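Local coordinates for flagellar regulatory protein C (Vibrio cholerae, PDB 4QHS) that probably uses ATP hydrolysis by its heptameric AAA+ domain to activate sigma-54-dependent transcription of flagellar genes, at residues S62-G67 / K148-V153; G110-L115 / R152-S157; I70-A75 / P102-Q107. All coordinates share one frame; numbering follows the deposited sequence.

Contact 1 of 3, residues S62-G67 / K148-V153; sequences SPRKEG and KLDVRV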
ATOM      1  N   SER A  62       0.091  33.596  41.734  1.00 44.10           N
ATOM      2  CA  SER A  62      -0.883  32.654  42.252  1.00 38.33           C
ATOM      3  C   SER A  62      -0.368  32.065  43.561  1.00 45.02           C
ATOM      4  O   SER A  62       0.824  32.113  43.833  1.00 46.99           O
ATOM      5  CB  SER A  62      -1.140  31.543  41.219  1.00 38.46           C
ATOM      6  OG  SER A  62      -0.156  30.544  41.320  1.00 43.89           O
ATOM      7  N   PRO A  63      -1.259  31.487  44.373  1.00 51.59           N
ATOM      8  CA  PRO A  63      -0.816  30.846  45.618  1.00 53.12           C
ATOM      9  C   PRO A  63       0.139  29.654  45.409  1.00 54.56           C
ATOM     10  O   PRO A  63       0.725  29.160  46.370  1.00 58.97           O
ATOM     11  CB  PRO A  63      -2.132  30.375  46.245  1.00 58.22           C
ATOM     12  CG  PRO A  63      -3.066  30.224  45.080  1.00 55.45           C
ATOM     13  CD  PRO A  63      -2.715  31.360  44.183  1.00 50.16           C
ATOM     14  N   ARG A  64       0.305  29.207  44.172  1.00 53.67           N
ATOM     15  CA  ARG A  64       1.169  28.063  43.886  1.00 57.40           C
ATOM     16  C   ARG A  64       2.592  28.490  43.551  1.00 55.02           C
ATOM     17  O   ARG A  64       3.398  27.672  43.117  1.00 58.67           O
ATOM     18  CB  ARG A  64       0.583  27.240  42.725  1.00 57.58           C
ATOM     19  CG  ARG A  64      -0.910  27.042  42.852  1.00 60.73           C
ATOM     20  CD  ARG A  64      -1.493  26.362  41.650  1.00 54.48           C
ATOM     21  NE  ARG A  64      -1.192  24.951  41.675  1.00 62.45           N
ATOM     22  CZ  ARG A  64      -1.966  24.037  42.240  1.00 59.33           C
ATOM     23  NH1 ARG A  64      -3.103  24.383  42.823  1.00 57.74           N
ATOM     24  NH2 ARG A  64      -1.592  22.776  42.219  1.00 46.78           N
ATOM     25  N   LYS A  65       2.886  29.772  43.738  1.00 48.24           N
ATOM     26  CA  LYS A  65       4.166  30.357  43.340  1.00 55.47           C
ATOM     27  C   LYS A  65       5.422  29.597  43.825  1.00 61.44           C
ATOM     28  O   LYS A  65       6.407  29.487  43.093  1.00 65.99           O
ATOM     29  CB  LYS A  65       4.230  31.811  43.825  1.00 58.02           C
ATOM     30  CG  LYS A  65       5.606  32.456  43.718  1.00 72.51           C
ATOM     31  CD  LYS A  65       5.637  33.839  44.370  1.00 78.10           C
ATOM     32  CE  LYS A  65       7.047  34.431  44.355  1.00 79.98           C
ATOM     33  NZ  LYS A  65       7.115  35.774  45.007  1.00 77.30           N
ATOM     34  N   GLU A  66       5.397  29.060  45.040  1.00 52.53           N
ATOM     35  CA  GLU A  66       6.595  28.414  45.567  1.00 61.89           C
ATOM     36  C   GLU A  66       6.772  27.031  44.954  1.00 65.58           C
ATOM     37  O   GLU A  66       7.863  26.453  44.993  1.00 70.62           O
ATOM     38  CB  GLU A  66       6.544  28.319  47.095  1.00 62.26           C
ATOM     39  CG  GLU A  66       6.511  29.665  47.780  1.00 74.87           C
ATOM     40  CD  GLU A  66       7.662  30.564  47.355  1.00 91.52           C
ATOM     41  OE1 GLU A  66       7.405  31.587  46.689  1.00 96.27           O
ATOM     42  OE2 GLU A  66       8.825  30.250  47.684  1.00100.29           O
ATOM     43  N   GLY A  67       5.689  26.512  44.384  1.00 62.09           N
ATOM     44  CA  GLY A  67       5.693  25.182  43.805  1.00 64.00           C
ATOM     45  C   GLY A  67       6.300  25.132  42.417  1.00 53.59           C
ATOM     46  O   GLY A  67       6.702  26.158  41.874  1.00 60.71           O
ATOM     47  N   LYS A 148      -2.878  10.457  41.553  1.00 51.06           N
ATOM     48  CA  LYS A 148      -3.651  11.644  41.912  1.00 42.23           C
ATOM     49  C   LYS A 148      -2.880  12.917  41.579  1.00 48.00           C
ATOM     50  O   LYS A 148      -1.682  13.009  41.872  1.00 41.78           O
ATOM     51  CB  LYS A 148      -3.987  11.624  43.397  1.00 45.33           C
ATOM     52  CG  LYS A 148      -5.458  11.774  43.696  1.00 66.60           C
ATOM     53  CD  LYS A 148      -6.145  10.413  43.792  1.00 77.63           C
ATOM     54  CE  LYS A 148      -5.911   9.756  45.151  1.00 79.84           C
ATOM     55  NZ  LYS A 148      -6.544   8.400  45.233  1.00 81.36           N
ATOM     56  N   LEU A 149      -3.564  13.917  41.054  1.00 43.92           N
ATOM     57  CA  LEU A 149      -2.935  15.153  40.655  1.00 39.03           C
ATOM     58  C   LEU A 149      -3.474  16.381  41.347  1.00 44.90           C
ATOM     59  O   LEU A 149      -4.617  16.446  41.690  1.00 50.67           O
ATOM     60  CB  LEU A 149      -3.087  15.335  39.164  1.00 36.61           C
ATOM     61  CG  LEU A 149      -2.180  14.537  38.259  1.00 34.96           C
ATOM     62  CD1 LEU A 149      -2.455  14.848  36.845  1.00 28.71           C
ATOM     63  CD2 LEU A 149      -0.767  14.864  38.574  1.00 34.34           C
ATOM     64  N   ASP A 150      -2.613  17.357  41.528  1.00 40.43           N
ATOM     65  CA  ASP A 150      -2.943  18.662  42.090  1.00 49.49           C
ATOM     66  C   ASP A 150      -2.127  19.699  41.317  1.00 42.03           C
ATOM     67  O   ASP A 150      -1.081  20.151  41.785  1.00 47.78           O
ATOM     68  CB  ASP A 150      -2.626  18.720  43.589  1.00 55.11           C
ATOM     69  CG  ASP A 150      -2.835  20.122  44.193  1.00 69.01           C
ATOM     70  OD1 ASP A 150      -3.792  20.826  43.802  1.00 61.53           O
ATOM     71  OD2 ASP A 150      -2.031  20.518  45.068  1.00 78.51           O
ATOM     72  N   VAL A 151      -2.593  20.034  40.121  1.00 42.68           N
ATOM     73  CA  VAL A 151      -1.800  20.784  39.154  1.00 42.51           C
ATOM     74  C   VAL A 151      -2.646  21.840  38.414  1.00 39.86           C
ATOM     75  O   VAL A 151      -3.719  21.547  37.896  1.00 31.27           O
ATOM     76  CB  VAL A 151      -1.145  19.830  38.104  1.00 45.38           C
ATOM     77  CG1 VAL A 151      -0.415  20.618  37.017  1.00 35.11           C
ATOM     78  CG2 VAL A 151      -0.195  18.835  38.777  1.00 43.43           C
ATOM     79  N   ARG A 152      -2.140  23.067  38.379  1.00 37.37           N
ATOM     80  CA  ARG A 152      -2.784  24.162  37.675  1.00 32.34           C
ATOM     81  C   ARG A 152      -2.331  24.129  36.226  1.00 38.02           C
ATOM     82  O   ARG A 152      -1.133  24.016  35.937  1.00 37.97           O
ATOM     83  CB  ARG A 152      -2.426  25.509  38.320  1.00 43.05           C
ATOM     84  CG  ARG A 152      -3.445  26.626  38.103  1.00 40.89           C
ATOM     85  CD  ARG A 152      -3.005  27.641  37.060  1.00 34.75           C
ATOM     86  NE  ARG A 152      -4.056  28.634  36.821  1.00 49.15           N
ATOM     87  CZ  ARG A 152      -4.179  29.788  37.475  1.00 50.54           C
ATOM     88  NH1 ARG A 152      -3.302  30.122  38.415  1.00 39.23           N
ATOM     89  NH2 ARG A 152      -5.180  30.618  37.183  1.00 38.67           N
ATOM     90  N   VAL A 153      -3.281  24.227  35.313  1.00 30.30           N
ATOM     91  CA  VAL A 153      -2.961  24.149  33.900  1.00 37.61           C
ATOM     92  C   VAL A 153      -3.004  25.507  33.206  1.00 44.53           C
ATOM     93  O   VAL A 153      -3.990  26.246  33.295  1.00 48.84           O
ATOM     94  CB  VAL A 153      -3.910  23.200  33.172  1.00 39.15           C
ATOM     95  CG1 VAL A 153      -3.719  23.327  31.681  1.00 37.08           C
ATOM     96  CG2 VAL A 153      -3.663  21.774  33.633  1.00 44.58           C
TER
HETATM   97  O   HOH W   1      -0.712  28.975  39.162  1.00 40.61           O
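The guanidinium of Arg64 turns one face to Arg152 N and Val151 C and presents its edge, in plane, to Asp150 O. This joins the loop after helix 51-61 to the lead-in of strand 152-157 in the AAA+ alpha/beta core. At that edge Arg64 NH2 comes within 2.7 Å of Asp150 O, but the angle is too poor for a hydrogen bond. The hydrogen bond that does form is weak: Arg64 NH2 to Asp150 OD1, 3.3 Å long though nearly straight at 168°; it is part of a salt bridge between planes 73° apart. Two further partners fix the group's rotation: Arg64 NE donates to Gly111 O and NH1 pairs with Asp38. A bend at chi3 (76°) brings Arg64 NE to 3.6 Å from Arg152 CB, and CD lies beside the same atom.

Ser62 orders the turn that holds Arg64. Its OG accepts from Arg64 N at 3.2 Å, an ST turn within the type I beta turn Ser62-Lys65, and itself donates to His59 O. The Arg152 guanidinium, held by backbone carbonyls of Ala39 and Val34, has Ser62 CB at its edge. In the same plane a water accepts from Arg152 NH1 at 2.9 Å and donates to Ser62 OG at 2.7 Å.

Contact 2 of 3, residues G110-L115 / R152-S157; sequences GGTILL and RVLATS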
ATOM      1  N   GLY A 110       1.567  19.877  42.731  1.00 58.95           N
ATOM      2  CA  GLY A 110       1.531  20.965  43.695  1.00 53.63           C
ATOM      3  C   GLY A 110       1.841  22.308  43.071  1.00 51.59           C
ATOM      4  O   GLY A 110       1.791  23.327  43.758  1.00 53.71           O
ATOM      5  N   GLY A 111       2.147  22.313  41.770  1.00 48.52           N
ATOM      6  CA  GLY A 111       2.496  23.542  41.073  1.00 48.33           C
ATOM      7  C   GLY A 111       1.680  23.869  39.827  1.00 49.21           C
ATOM      8  O   GLY A 111       0.449  23.854  39.854  1.00 46.11           O
ATOM      9  N   THR A 112       2.377  24.179  38.736  1.00 35.11           N
ATOM     10  CA  THR A 112       1.738  24.625  37.495  1.00 33.01           C
ATOM     11  C   THR A 112       2.383  23.998  36.281  1.00 32.92           C
ATOM     12  O   THR A 112       3.614  23.851  36.220  1.00 40.54           O
ATOM     13  CB  THR A 112       1.808  26.165  37.344  1.00 38.80           C
ATOM     14  OG1 THR A 112       1.098  26.770  38.419  1.00 39.79           O
ATOM     15  CG2 THR A 112       1.191  26.615  36.044  1.00 38.91           C
ATOM     16  N   ILE A 113       1.591  23.587  35.318  1.00 34.60           N
ATOM     17  CA  ILE A 113       2.127  23.118  34.064  1.00 30.39           C
ATOM     18  C   ILE A 113       1.676  24.017  32.936  1.00 36.91           C
ATOM     19  O   ILE A 113       0.563  24.448  32.905  1.00 31.13           O
ATOM     20  CB  ILE A 113       1.790  21.651  33.791  1.00 31.67           C
ATOM     21  CG1 ILE A 113       2.552  21.146  32.576  1.00 32.18           C
ATOM     22  CG2 ILE A 113       0.365  21.477  33.542  1.00 27.51           C
ATOM     23  CD1 ILE A 113       2.640  19.676  32.482  1.00 28.04           C
ATOM     24  N   LEU A 114       2.592  24.322  32.042  1.00 29.32           N
ATOM     25  CA  LEU A 114       2.318  25.089  30.867  1.00 33.80           C
ATOM     26  C   LEU A 114       2.358  24.209  29.648  1.00 37.04           C
ATOM     27  O   LEU A 114       3.351  23.627  29.346  1.00 38.41           O
ATOM     28  CB  LEU A 114       3.321  26.209  30.712  1.00 33.93           C
ATOM     29  CG  LEU A 114       3.398  26.857  29.343  1.00 35.95           C
ATOM     30  CD1 LEU A 114       2.094  27.425  28.944  1.00 31.29           C
ATOM     31  CD2 LEU A 114       4.399  27.912  29.378  1.00 36.01           C
ATOM     32  N   LEU A 115       1.250  24.119  28.951  1.00 34.41           N
ATOM     33  CA  LEU A 115       1.200  23.354  27.742  1.00 35.79           C
ATOM     34  C   LEU A 115       1.220  24.280  26.560  1.00 44.19           C
ATOM     35  O   LEU A 115       0.209  24.743  26.128  1.00 40.64           O
ATOM     36  CB  LEU A 115      -0.036  22.496  27.713  1.00 32.73           C
ATOM     37  CG  LEU A 115      -0.252  21.632  28.922  1.00 32.49           C
ATOM     38  CD1 LEU A 115      -1.622  21.171  28.875  1.00 37.35           C
ATOM     39  CD2 LEU A 115       0.666  20.485  28.910  1.00 27.98           C
ATOM     40  N   ARG A 152      -2.140  23.067  38.379  1.00 37.37           N
ATOM     41  CA  ARG A 152      -2.784  24.162  37.675  1.00 32.34           C
ATOM     42  C   ARG A 152      -2.331  24.129  36.226  1.00 38.02           C
ATOM     43  O   ARG A 152      -1.133  24.016  35.937  1.00 37.97           O
ATOM     44  CB  ARG A 152      -2.426  25.509  38.320  1.00 43.05           C
ATOM     45  CG  ARG A 152      -3.445  26.626  38.103  1.00 40.89           C
ATOM     46  CD  ARG A 152      -3.005  27.641  37.060  1.00 34.75           C
ATOM     47  NE  ARG A 152      -4.056  28.634  36.821  1.00 49.15           N
ATOM     48  CZ  ARG A 152      -4.179  29.788  37.475  1.00 50.54           C
ATOM     49  NH1 ARG A 152      -3.302  30.122  38.415  1.00 39.23           N
ATOM     50  NH2 ARG A 152      -5.180  30.618  37.183  1.00 38.67           N
ATOM     51  N   VAL A 153      -3.281  24.227  35.313  1.00 30.30           N
ATOM     52  CA  VAL A 153      -2.961  24.149  33.900  1.00 37.61           C
ATOM     53  C   VAL A 153      -3.004  25.507  33.206  1.00 44.53           C
ATOM     54  O   VAL A 153      -3.990  26.246  33.295  1.00 48.84           O
ATOM     55  CB  VAL A 153      -3.910  23.200  33.172  1.00 39.15           C
ATOM     56  CG1 VAL A 153      -3.719  23.327  31.681  1.00 37.08           C
ATOM     57  CG2 VAL A 153      -3.663  21.774  33.633  1.00 44.58           C
ATOM     58  N   LEU A 154      -1.907  25.823  32.537  1.00 38.70           N
ATOM     59  CA  LEU A 154      -1.841  26.933  31.613  1.00 42.64           C
ATOM     60  C   LEU A 154      -1.604  26.340  30.235  1.00 36.90           C
ATOM     61  O   LEU A 154      -0.888  25.344  30.111  1.00 40.34           O
ATOM     62  CB  LEU A 154      -0.722  27.920  31.983  1.00 37.43           C
ATOM     63  CG  LEU A 154      -0.610  28.455  33.413  1.00 42.83           C
ATOM     64  CD1 LEU A 154       0.570  29.388  33.500  1.00 50.79           C
ATOM     65  CD2 LEU A 154      -1.860  29.160  33.859  1.00 42.23           C
ATOM     66  N   ALA A 155      -2.214  26.938  29.217  1.00 39.26           N
ATOM     67  CA  ALA A 155      -1.987  26.536  27.829  1.00 40.46           C
ATOM     68  C   ALA A 155      -1.819  27.743  26.919  1.00 44.73           C
ATOM     69  O   ALA A 155      -2.252  28.843  27.256  1.00 44.61           O
ATOM     70  CB  ALA A 155      -3.128  25.684  27.329  1.00 29.29           C
ATOM     71  N   THR A 156      -1.201  27.518  25.759  1.00 37.70           N
ATOM     72  CA  THR A 156      -1.154  28.510  24.690  1.00 36.66           C
ATOM     73  C   THR A 156      -1.487  27.901  23.341  1.00 35.08           C
ATOM     74  O   THR A 156      -1.278  26.710  23.104  1.00 39.58           O
ATOM     75  CB  THR A 156       0.230  29.173  24.551  1.00 41.37           C
ATOM     76  OG1 THR A 156       1.126  28.259  23.914  1.00 38.61           O
ATOM     77  CG2 THR A 156       0.790  29.572  25.921  1.00 48.86           C
ATOM     78  N   SER A 157      -1.935  28.755  22.455  1.00 34.99           N
ATOM     79  CA  SER A 157      -2.273  28.395  21.122  1.00 36.63           C
ATOM     80  C   SER A 157      -2.071  29.579  20.230  1.00 43.88           C
ATOM     81  O   SER A 157      -2.476  30.656  20.544  1.00 39.88           O
ATOM     82  CB  SER A 157      -3.710  27.971  21.060  1.00 36.81           C
ATOM     83  OG  SER A 157      -3.955  27.356  19.850  1.00 41.42           O
TER
HETATM   84  O   HOH W   1      -0.712  28.975  39.162  1.00 40.61           O
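With chi1 at -62°, Thr112 has CG2 anti to its own N and OG1 beside it; the methyl Thr112 CG2 thereby reaches Leu154 CG at 3.7 Å, while OG1 lies beside Arg152 CB. Leu154 answers with chi1 -50°, which sets CG on the Thr112 side. The two residues sit on neighbouring strands, 112-115 and 152-157, of the parallel sheet in the AAA+ core. By sequence and topology they match the Walker B and sensor 1 strands of this family.

The short strand axes run 16° from parallel, and five backbone N-H...O bonds alternate in direction between the strands, from Arg152 N donating to Gly111 O at one end to Thr156 N donating to Leu115 O at the other. Between them, Leu115 N donates to Leu154 O at 2.7 Å. CA-H...O contacts supplement these bonds, such as Thr112 CA to Arg152 O at 3.3 Å.

Side chains alternate between two faces. Thr112, Leu114, Arg152 and Leu154 share the one packed by helix 51-61, where Leu114 CD1 touches Thr156 CG2 at 3.9 Å. Ile113, Leu115, Val153 and Ala155 occupy the opposite face: Ile113 CG2 lies alongside Val153 CG2 at 4.0 Å, and Leu115 CD1 slants across to Val153 CG1.

Polar groups cluster at both ends of the pairing. Thr156 OG1 bonds to Asp116 OD1 and Glu117 N, tying the second strand to the acidic pair that ends the presumed Walker B motif; the Thr156 side chain also touches Lys51 of the P-loop sequence. At the start, Thr112 OG1 bonds to His59 ND1 and lies 2.9 Å from the oxygen of a water that it shares with the arginine.

Contact 3 of 3, residues I70-A75 / P102-Q107; sequences IAINCA and PGKFEQ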
ATOM      1  N   ILE A  70       6.367  24.027  35.363  1.00 40.29           N
ATOM      2  CA  ILE A  70       6.816  23.033  34.396  1.00 47.41           C
ATOM      3  C   ILE A  70       6.267  23.380  33.013  1.00 47.96           C
ATOM      4  O   ILE A  70       5.070  23.573  32.853  1.00 47.13           O
ATOM      5  CB  ILE A  70       6.356  21.606  34.795  1.00 42.75           C
ATOM      6  CG1 ILE A  70       6.783  21.260  36.228  1.00 40.58           C
ATOM      7  CG2 ILE A  70       6.850  20.567  33.788  1.00 47.05           C
ATOM      8  CD1 ILE A  70       8.287  21.119  36.429  1.00 44.10           C
ATOM      9  N   ALA A  71       7.142  23.451  32.020  1.00 42.35           N
ATOM     10  CA  ALA A  71       6.738  23.872  30.683  1.00 48.56           C
ATOM     11  C   ALA A  71       7.119  22.829  29.624  1.00 43.32           C
ATOM     12  O   ALA A  71       8.255  22.361  29.591  1.00 54.98           O
ATOM     13  CB  ALA A  71       7.368  25.237  30.347  1.00 39.75           C
ATOM     14  N   ILE A  72       6.170  22.466  28.767  1.00 46.52           N
ATOM     15  CA  ILE A  72       6.467  21.625  27.603  1.00 46.89           C
ATOM     16  C   ILE A  72       5.926  22.273  26.320  1.00 44.40           C
ATOM     17  O   ILE A  72       4.840  22.851  26.309  1.00 45.57           O
ATOM     18  CB  ILE A  72       5.894  20.196  27.771  1.00 39.10           C
ATOM     19  CG1 ILE A  72       6.048  19.399  26.479  1.00 48.53           C
ATOM     20  CG2 ILE A  72       4.433  20.244  28.183  1.00 34.36           C
ATOM     21  CD1 ILE A  72       5.917  17.892  26.665  1.00 46.49           C
ATOM     22  N   ASN A  73       6.704  22.206  25.244  1.00 50.01           N
ATOM     23  CA  ASN A  73       6.235  22.728  23.971  1.00 45.00           C
ATOM     24  C   ASN A  73       5.770  21.601  23.068  1.00 41.28           C
ATOM     25  O   ASN A  73       6.571  20.926  22.408  1.00 38.19           O
ATOM     26  CB  ASN A  73       7.316  23.545  23.265  1.00 47.84           C
ATOM     27  CG  ASN A  73       6.759  24.345  22.090  1.00 50.98           C
ATOM     28  OD1 ASN A  73       5.868  23.890  21.364  1.00 48.23           O
ATOM     29  ND2 ASN A  73       7.271  25.550  21.913  1.00 58.44           N
ATOM     30  N   CYS A  74       4.455  21.435  23.038  1.00 35.79           N
ATOM     31  CA  CYS A  74       3.788  20.407  22.256  1.00 41.24           C
ATOM     32  C   CYS A  74       4.118  20.419  20.764  1.00 46.77           C
ATOM     33  O   CYS A  74       3.836  19.461  20.070  1.00 50.38           O
ATOM     34  CB  CYS A  74       2.275  20.546  22.444  1.00 46.07           C
ATOM     35  SG  CYS A  74       1.777  20.646  24.187  1.00 55.55           S
ATOM     36  N   ALA A  75       4.706  21.502  20.271  1.00 36.63           N
ATOM     37  CA  ALA A  75       5.044  21.598  18.870  1.00 42.41           C
ATOM     38  C   ALA A  75       6.532  21.384  18.654  1.00 43.80           C
ATOM     39  O   ALA A  75       7.042  21.672  17.580  1.00 45.56           O
ATOM     40  CB  ALA A  75       4.624  22.972  18.308  1.00 39.49           C
ATOM     41  N   PRO A 102       8.823   9.493  34.812  1.00 42.72           N
ATOM     42  CA  PRO A 102       7.625  10.203  35.209  1.00 37.36           C
ATOM     43  C   PRO A 102       7.249  11.259  34.204  1.00 42.57           C
ATOM     44  O   PRO A 102       8.088  11.794  33.536  1.00 40.71           O
ATOM     45  CB  PRO A 102       8.026  10.819  36.530  1.00 41.63           C
ATOM     46  CG  PRO A 102       9.450  10.933  36.462  1.00 44.82           C
ATOM     47  CD  PRO A 102       9.949   9.804  35.686  1.00 45.50           C
ATOM     48  N   GLY A 103       5.970  11.540  34.102  1.00 41.37           N
ATOM     49  CA  GLY A 103       5.512  12.575  33.212  1.00 41.55           C
ATOM     50  C   GLY A 103       5.673  13.985  33.724  1.00 48.78           C
ATOM     51  O   GLY A 103       6.038  14.215  34.850  1.00 39.00           O
ATOM     52  N   LYS A 104       5.348  14.930  32.869  1.00 46.30           N
ATOM     53  CA  LYS A 104       5.352  16.318  33.225  1.00 39.40           C
ATOM     54  C   LYS A 104       4.285  16.658  34.219  1.00 43.02           C
ATOM     55  O   LYS A 104       4.487  17.496  35.044  1.00 42.42           O
ATOM     56  CB  LYS A 104       5.172  17.180  32.005  1.00 43.44           C
ATOM     57  CG  LYS A 104       6.258  17.066  31.019  1.00 49.65           C
ATOM     58  CD  LYS A 104       7.520  17.623  31.517  1.00 49.87           C
ATOM     59  CE  LYS A 104       8.033  18.598  30.524  1.00 63.56           C
ATOM     60  NZ  LYS A 104       9.491  18.525  30.365  1.00 76.76           N
ATOM     61  N   PHE A 105       3.169  15.972  34.170  1.00 35.88           N
ATOM     62  CA  PHE A 105       2.146  16.219  35.143  1.00 36.31           C
ATOM     63  C   PHE A 105       2.599  15.819  36.519  1.00 36.07           C
ATOM     64  O   PHE A 105       2.264  16.456  37.461  1.00 43.42           O
ATOM     65  CB  PHE A 105       0.856  15.503  34.768  1.00 40.07           C
ATOM     66  CG  PHE A 105       0.114  16.150  33.663  1.00 36.52           C
ATOM     67  CD1 PHE A 105      -0.540  17.318  33.861  1.00 44.87           C
ATOM     68  CD2 PHE A 105       0.076  15.596  32.432  1.00 34.51           C
ATOM     69  CE1 PHE A 105      -1.201  17.896  32.861  1.00 50.41           C
ATOM     70  CE2 PHE A 105      -0.587  16.188  31.444  1.00 42.99           C
ATOM     71  CZ  PHE A 105      -1.225  17.331  31.658  1.00 41.82           C
ATOM     72  N   GLU A 106       3.365  14.752  36.614  1.00 36.24           N
ATOM     73  CA  GLU A 106       3.930  14.312  37.890  1.00 43.86           C
ATOM     74  C   GLU A 106       4.914  15.336  38.449  1.00 43.30           C
ATOM     75  O   GLU A 106       4.878  15.654  39.638  1.00 51.93           O
ATOM     76  CB  GLU A 106       4.641  12.963  37.754  1.00 45.71           C
ATOM     77  CG  GLU A 106       3.765  11.757  37.512  1.00 47.84           C
ATOM     78  CD  GLU A 106       4.600  10.496  37.285  1.00 53.04           C
ATOM     79  OE1 GLU A 106       4.539   9.931  36.167  1.00 47.50           O
ATOM     80  OE2 GLU A 106       5.334  10.088  38.222  1.00 51.62           O
ATOM     81  N   GLN A 107       5.758  15.867  37.601  1.00 38.23           N
ATOM     82  CA  GLN A 107       6.738  16.816  38.035  1.00 44.69           C
ATOM     83  C   GLN A 107       6.147  18.124  38.474  1.00 43.32           C
ATOM     84  O   GLN A 107       6.790  18.857  39.153  1.00 50.00           O
ATOM     85  CB  GLN A 107       7.725  17.100  36.937  1.00 50.40           C
ATOM     86  CG  GLN A 107       8.552  15.954  36.557  1.00 60.88           C
ATOM     87  CD  GLN A 107       9.178  16.160  35.231  1.00 76.75           C
ATOM     88  OE1 GLN A 107       9.957  17.066  35.038  1.00 82.52           O
ATOM     89  NE2 GLN A 107       8.831  15.334  34.297  1.00 88.73           N
TER
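Lys104 runs from the short helix 104-107 to Ile70, Ala71 and Ile72 of strand 69-73, the outermost on that side of the chain's AAA+ parallel sheet. Its CB lies 4.2 Å from Ile70 CG2. Beyond CG the chain is bent at chi2 (-68°), which brings Lys104 CD to 3.8 Å from Ile70 CG2. A further bend at chi3 carries Lys104 CE along the strand, where it meets Ile72 CB at 3.8 Å and Ala71 O at 3.9 Å; chi4 then sets NZ. NZ also finds Ala71 O as its nearest neighbour on the strand, yet no hydrogen bond is made. The lysine therefore works here through its methylenes, laid obliquely across Ile70, with CE reaching Ile72.

One helical turn on, Gln107 continues the line. Gln107 CB is 4.1 Å from Ile70 CD1, the two side chains crossing at about a right angle, and Ile70 CG1 rests against Gln107 O. Ile70 thus divides its branches, CG2 to the lysine and CG1 and CD1 to Gln107, and the whole interface is van der Waals in kind. Phe105 packs on Leu86 and Ile113.

The helix start is separately braced. Gly103 is the N-cap residue, and Gly103 N donates to Glu106 OE1 at 3.0 Å, meeting that oxygen 64° out of the carboxylate plane; the same oxygen forms a salt bridge with Arg140. This helix follows the paired strands 88-89 and 101-102, from which the GAFTGA loop projects in sigma-54 activators, so the contact places the return limb of that insertion against the sheet. Past the strand's end, Ala75 O bonds to Arg171 NH2 of a neighbouring subunit, and Asn73 OD1 closes an Asx turn by accepting from Ala75 N at 2.9 Å.

All three contacts reach the same parallel sheet, at different depths. Contact 2 is fully buried, its centre about 9 Å from the chain centre, and rests on backbone bonds plus aliphatic side chains. Contact 1, its centre about 17 Å out, is also largely buried, though with an exposed Asp150; it shares Arg152, Val153 and a water with contact 2 but relies on guanidinium groups. Asp150 O, 2.8 Å from Gly110 N in a probable hydrogen bond, links the two. Contact 3 lies at the surface and joins helix to strand by methylene and methyl packing. It abuts contact 2 through strand pairing, with Leu114 N 2.7 Å from Ile70 O, and is nested in sequence inside the loop that contact 1 closes.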